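Local coordinates for hydroxylase (Rhodococcus sp., PDB 2OR0), which is a putative hydroxylase of the acyl-CoA dehydrogenase family, probably inserting one oxygen atom of molecular oxygen into its substrate with the help of a reduced flavin, at residues A[228-232]-A[233-237]; A[246-249]-A[250-254]. One frame throughout, in Å; residues are numbered along the deposited sequence.

How the contacts relate
Contact 1 (228-237) comes first along the chain and contact 2 (246-254) follows it, their centres about 10 Å apart on the same side of the molecule. Gln236 holds them together: its NE2 lies 2.7 Å from Met248 O and 2.9 Å from Phe246 O, both probable hydrogen bonds, so helix 234-239, through Gln236, probably ties down the chain leading into helix 250-277. Beside this, Tyr250 packs against contact 1, with Val230 CG1 3.4 Å from Tyr250 CD1 and Met231 CE 3.4 Å from Tyr250 CD2. The acetate on Arg234 probably came from the crystallisation liquor; it belongs to contact 1 alone.

Contact 1. Residues A[228-232]-A[233-237]; sequences AKVMD and GRAQK. With ACT (acetate ion), chain C.
Arg234 reaches back over the turn to grip the Asp232 carboxylate side-on. Arg234 NH2 donates to the syn lone pair of Asp232 OD2 at 2.9 Å and NE to the same oxygen at 2.9 Å, with a weak NE bond to OD1; together they form the salt bridge. Although the carboxylate lies close to the edge of the guanidinium, the two planes are turned 52° apart. The other edge position of the arginine takes the acetate, Arg234 NH1 binding OXT in an almost straight bond of 3.2 Å. Lys229 covers one face of the guanidinium: its CG sits over the centre, 3.5 Å from Arg234 CZ, and its extended chain crosses the arginine at about a right angle before NZ pairs with Glu238.

Bonds to the main chain set this up. Asp232 OD1 accepts Arg234 N, making an Asx turn; the aspartate can do so because its CG stands between N and the carbonyl carbon (chi1 67°). Between these two residues Gly233 is the first to leave helical angles, with positive phi (99°), and it serves as N-cap of helix 234-239, in a conformation where a side chain would be jammed against the preceding carbonyl. Ala235 N then bonds to Lys229 O at 2.9 Å, bringing the Ala235 methyl near Val230. Water 1 joins Lys229 O to Gln236 N and OE1, while water 2 links Val230 O to Gln236 OE1, 2.8 Å from that side-chain oxygen; the NE2 of the same amide turns to Met248.

The turn thus joins two short helices just after strand 224-226. Val230 and Met231 lie on the start of helix 250-277, while Val230 and Gln236 also touch helix 105-109.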
loop_
_atom_site.group_PDB
_atom_site.type_symbol
_atom_site.label_atom_id
_atom_site.label_comp_id
_atom_site.label_asym_id
_atom_site.label_seq_id
_atom_site.Cartn_x
_atom_site.Cartn_y
_atom_site.Cartn_z
ATOM N N ALA A 228 0.292 16.538 -10.525
ATOM C CA ALA A 228 -0.289 17.592 -9.677
ATOM C C ALA A 228 -1.827 17.618 -9.741
ATOM O O ALA A 228 -2.491 17.859 -8.732
ATOM C CB ALA A 228 0.291 18.961 -10.006
ATOM N N LYS A 229 -2.382 17.344 -10.923
ATOM C CA LYS A 229 -3.826 17.224 -11.084
ATOM C C LYS A 229 -4.384 15.979 -10.390
ATOM O O LYS A 229 -5.512 15.983 -9.929
ATOM C CB LYS A 229 -4.197 17.198 -12.577
ATOM C CG LYS A 229 -3.951 18.542 -13.300
ATOM C CD LYS A 229 -4.557 18.495 -14.727
ATOM C CE LYS A 229 -4.539 19.877 -15.363
ATOM N NZ LYS A 229 -5.045 19.795 -16.765
ATOM N N VAL A 230 -3.598 14.905 -10.341
ATOM C CA VAL A 230 -4.007 13.701 -9.624
ATOM C C VAL A 230 -4.122 14.039 -8.126
ATOM O O VAL A 230 -5.156 13.767 -7.498
ATOM C CB VAL A 230 -3.017 12.544 -9.854
ATOM C CG1 VAL A 230 -3.311 11.373 -8.926
ATOM C CG2 VAL A 230 -3.024 12.112 -11.322
HETATM N N MSE A 231 -3.070 14.659 -7.585
HETATM C CA MSE A 231 -2.989 15.053 -6.175
HETATM C C MSE A 231 -4.107 16.003 -5.770
HETATM O O MSE A 231 -4.745 15.805 -4.722
HETATM C CB MSE A 231 -1.634 15.724 -5.864
HETATM C CG MSE A 231 -1.326 15.890 -4.334
HETATM SE SE MSE A 231 -1.334 14.147 -3.374
HETATM C CE MSE A 231 0.091 13.265 -4.415
ATOM N N ASP A 232 -4.347 17.041 -6.571
ATOM C CA ASP A 232 -5.244 18.115 -6.112
ATOM C C ASP A 232 -6.696 17.998 -6.521
ATOM O O ASP A 232 -7.502 18.860 -6.197
ATOM C CB ASP A 232 -4.679 19.503 -6.428
ATOM C CG ASP A 232 -4.627 19.807 -7.923
ATOM O OD1 ASP A 232 -5.347 19.167 -8.720
ATOM O OD2 ASP A 232 -3.835 20.701 -8.302
ATOM N N GLY A 233 -7.039 16.924 -7.207
ATOM C CA GLY A 233 -8.431 16.653 -7.553
ATOM C C GLY A 233 -8.851 17.050 -8.963
ATOM O O GLY A 233 -9.914 16.636 -9.424
ATOM N N ARG A 234 -8.020 17.840 -9.655
ATOM C CA ARG A 234 -8.299 18.234 -11.049
ATOM C C ARG A 234 -8.413 17.084 -12.067
ATOM O O ARG A 234 -9.244 17.155 -12.981
ATOM C CB ARG A 234 -7.335 19.317 -11.524
ATOM C CG ARG A 234 -7.509 20.627 -10.801
ATOM C CD ARG A 234 -6.492 21.661 -11.277
ATOM N NE ARG A 234 -5.143 21.328 -10.809
ATOM C CZ ARG A 234 -4.009 21.558 -11.479
ATOM N NH1 ARG A 234 -4.015 22.122 -12.680
ATOM N NH2 ARG A 234 -2.852 21.203 -10.941
ATOM N N ALA A 235 -7.628 16.014 -11.922
ATOM C CA ALA A 235 -7.784 14.873 -12.846
ATOM C C ALA A 235 -9.139 14.169 -12.673
ATOM O O ALA A 235 -9.766 13.706 -13.649
ATOM C CB ALA A 235 -6.649 13.872 -12.695
ATOM N N GLN A 236 -9.577 14.067 -11.421
ATOM C CA GLN A 236 -10.859 13.467 -11.122
ATOM C C GLN A 236 -12.028 14.336 -11.641
ATOM O O GLN A 236 -12.989 13.808 -12.165
ATOM C CB GLN A 236 -10.965 13.223 -9.615
ATOM C CG GLN A 236 -10.296 11.918 -9.196
ATOM C CD GLN A 236 -9.768 11.983 -7.780
ATOM O OE1 GLN A 236 -8.978 12.869 -7.436
ATOM N NE2 GLN A 236 -10.195 11.049 -6.955
ATOM N N LYS A 237 -11.920 15.656 -11.494
ATOM C CA LYS A 237 -12.905 16.597 -12.039
ATOM C C LYS A 237 -12.998 16.517 -13.556
ATOM O O LYS A 237 -14.110 16.450 -14.102
ATOM C CB LYS A 237 -12.617 18.030 -11.586
ATOM C CG LYS A 237 -12.938 18.218 -10.135
ATOM C CD LYS A 237 -12.502 19.547 -9.563
ATOM C CE LYS A 237 -12.910 19.615 -8.066
ATOM N NZ LYS A 237 -12.243 18.557 -7.200
HETATM C C ACT C . -0.218 22.179 -13.700
HETATM O O ACT C . -0.173 22.462 -12.482
HETATM O OXT ACT C . -1.284 22.474 -14.268
HETATM C CH3 ACT C . 0.914 21.544 -14.451
HETATM O O HOH W 1 -7.560 14.165 -9.362
HETATM O O HOH W 2 -7.052 13.446 -5.479
#

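Contact 2. Residues A[246-249]-A[250-254]; sequences FNMP and YSCMF
Pro249 enters helix 250-277 in an extended conformation (psi 139°), and as N-cap it turns its carbonyl toward the first turn, where O accepts Met253 N at 3.0 Å and Cys252 N at 3.1 Å. This is the N-terminal end of one of the long helices of a protein of the acyl-CoA dehydrogenase family. The two bonds differ in kind: Met253 N arrives in the carbonyl plane, whereas Cys252 N stands well above it. Proline has no polar side chain to cap the helix; its main-chain O takes both bonds, and the ring contributes carbon alone, CB approaching Cys252 CB at 4.3 Å.

Side chains close the rest of the junction from Met248, a selenomethionine like Met253. The two cross at about a right angle, with Met248 CB pressed on Met253 CG at 3.5 Å. Met248 is bent at both chi2 and chi3, and this fold in its chain brings the CE methyl back over the helix start, so that it touches both Met253 SE and Cys252 SG, each 3.9 Å from Met248 CE. The thiol reaches that methyl because SG lies anti to its own backbone N (chi1 180°). Met253, likewise bent twice, keeps its CG beside the proline carbonyl as well.

Neighbouring helices cover this apolar cluster. Phe319 of helix 292-324 touches Met248, Pro249 and Cys252, and Trp107 of helix 105-109 meets Met248 and Met253. Ser251 turns its hydroxyl to the carbonyl of Ile412. One turn along the helix, Phe254 CB lies 3.7 Å above the plane of the Tyr250 ring, offset toward its rim, while Tyr250 OH hovers over one face of the Phe254 ring.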
loop_
_atom_site.group_PDB
_atom_site.type_symbol
_atom_site.label_atom_id
_atom_site.label_comp_id
_atom_site.label_asym_id
_atom_site.label_seq_id
_atom_site.Cartn_x
_atom_site.Cartn_y
_atom_site.Cartn_z
ATOM N N PHE A 246 -14.432 6.943 -6.613
ATOM C CA PHE A 246 -13.444 7.483 -7.541
ATOM C C PHE A 246 -13.235 8.956 -7.402
ATOM O O PHE A 246 -12.383 9.525 -8.078
ATOM C CB PHE A 246 -13.768 7.083 -8.983
ATOM C CG PHE A 246 -13.754 5.622 -9.184
ATOM C CD1 PHE A 246 -12.644 4.871 -8.792
ATOM C CD2 PHE A 246 -14.851 4.966 -9.727
ATOM C CE1 PHE A 246 -12.622 3.501 -8.960
ATOM C CE2 PHE A 246 -14.826 3.592 -9.900
ATOM C CZ PHE A 246 -13.702 2.856 -9.507
ATOM N N ASN A 247 -13.978 9.584 -6.500
ATOM C CA ASN A 247 -13.728 10.981 -6.221
ATOM C C ASN A 247 -13.047 11.233 -4.887
ATOM O O ASN A 247 -12.958 12.372 -4.440
ATOM C CB ASN A 247 -14.999 11.809 -6.372
ATOM C CG ASN A 247 -15.484 11.849 -7.809
ATOM O OD1 ASN A 247 -15.106 12.744 -8.563
ATOM N ND2 ASN A 247 -16.309 10.872 -8.193
HETATM N N MSE A 248 -12.577 10.160 -4.257
HETATM C CA MSE A 248 -11.811 10.265 -2.984
HETATM C C MSE A 248 -10.455 10.982 -3.185
HETATM O O MSE A 248 -9.900 10.946 -4.278
HETATM C CB MSE A 248 -11.597 8.866 -2.397
HETATM C CG MSE A 248 -12.877 8.201 -1.872
HETATM SE SE MSE A 248 -13.395 8.924 -0.153
HETATM C CE MSE A 248 -11.891 8.193 0.957
ATOM N N PRO A 249 -9.926 11.668 -2.135
ATOM C CA PRO A 249 -8.597 12.256 -2.323
ATOM C C PRO A 249 -7.518 11.195 -2.555
ATOM O O PRO A 249 -7.519 10.164 -1.874
ATOM C CB PRO A 249 -8.344 12.980 -0.992
ATOM C CG PRO A 249 -9.756 13.194 -0.401
ATOM C CD PRO A 249 -10.473 11.962 -0.792
ATOM N N TYR A 250 -6.594 11.470 -3.491
ATOM C CA TYR A 250 -5.440 10.596 -3.753
ATOM C C TYR A 250 -4.590 10.398 -2.473
ATOM O O TYR A 250 -4.167 9.291 -2.194
ATOM C CB TYR A 250 -4.571 11.177 -4.899
ATOM C CG TYR A 250 -3.298 10.393 -5.231
ATOM C CD1 TYR A 250 -3.300 9.359 -6.176
ATOM C CD2 TYR A 250 -2.088 10.711 -4.614
ATOM C CE1 TYR A 250 -2.118 8.648 -6.479
ATOM C CE2 TYR A 250 -0.912 10.024 -4.926
ATOM C CZ TYR A 250 -0.936 9.003 -5.844
ATOM O OH TYR A 250 0.257 8.356 -6.114
ATOM N N SER A 251 -4.383 11.468 -1.717
ATOM C CA SER A 251 -3.594 11.417 -0.501
ATOM C C SER A 251 -4.214 10.572 0.607
ATOM O O SER A 251 -3.525 10.190 1.555
ATOM C CB SER A 251 -3.297 12.809 0.026
ATOM O OG SER A 251 -4.458 13.459 0.524
ATOM N N CYS A 252 -5.511 10.296 0.500
ATOM C CA CYS A 252 -6.121 9.318 1.348
ATOM C C CYS A 252 -5.958 7.919 0.757
ATOM O O CYS A 252 -5.467 7.009 1.449
ATOM C CB CYS A 252 -7.605 9.641 1.609
ATOM S SG CYS A 252 -8.417 8.410 2.677
HETATM N N MSE A 253 -6.338 7.730 -0.509
HETATM C CA MSE A 253 -6.459 6.379 -1.057
HETATM C C MSE A 253 -5.104 5.672 -1.282
HETATM O O MSE A 253 -4.976 4.440 -1.076
HETATM C CB MSE A 253 -7.257 6.403 -2.379
HETATM C CG MSE A 253 -8.721 6.862 -2.219
HETATM SE SE MSE A 253 -9.718 5.658 -1.024
HETATM C CE MSE A 253 -9.523 3.999 -1.892
ATOM N N PHE A 254 -4.119 6.434 -1.754
ATOM C CA PHE A 254 -2.827 5.835 -2.105
ATOM C C PHE A 254 -2.147 5.313 -0.826
ATOM O O PHE A 254 -1.848 4.140 -0.750
ATOM C CB PHE A 254 -1.955 6.799 -2.967
ATOM C CG PHE A 254 -0.466 6.467 -2.974
ATOM C CD1 PHE A 254 0.000 5.231 -3.405
ATOM C CD2 PHE A 254 0.462 7.420 -2.557
ATOM C CE1 PHE A 254 1.368 4.948 -3.385
ATOM C CE2 PHE A 254 1.828 7.147 -2.554
ATOM C CZ PHE A 254 2.269 5.915 -2.968
#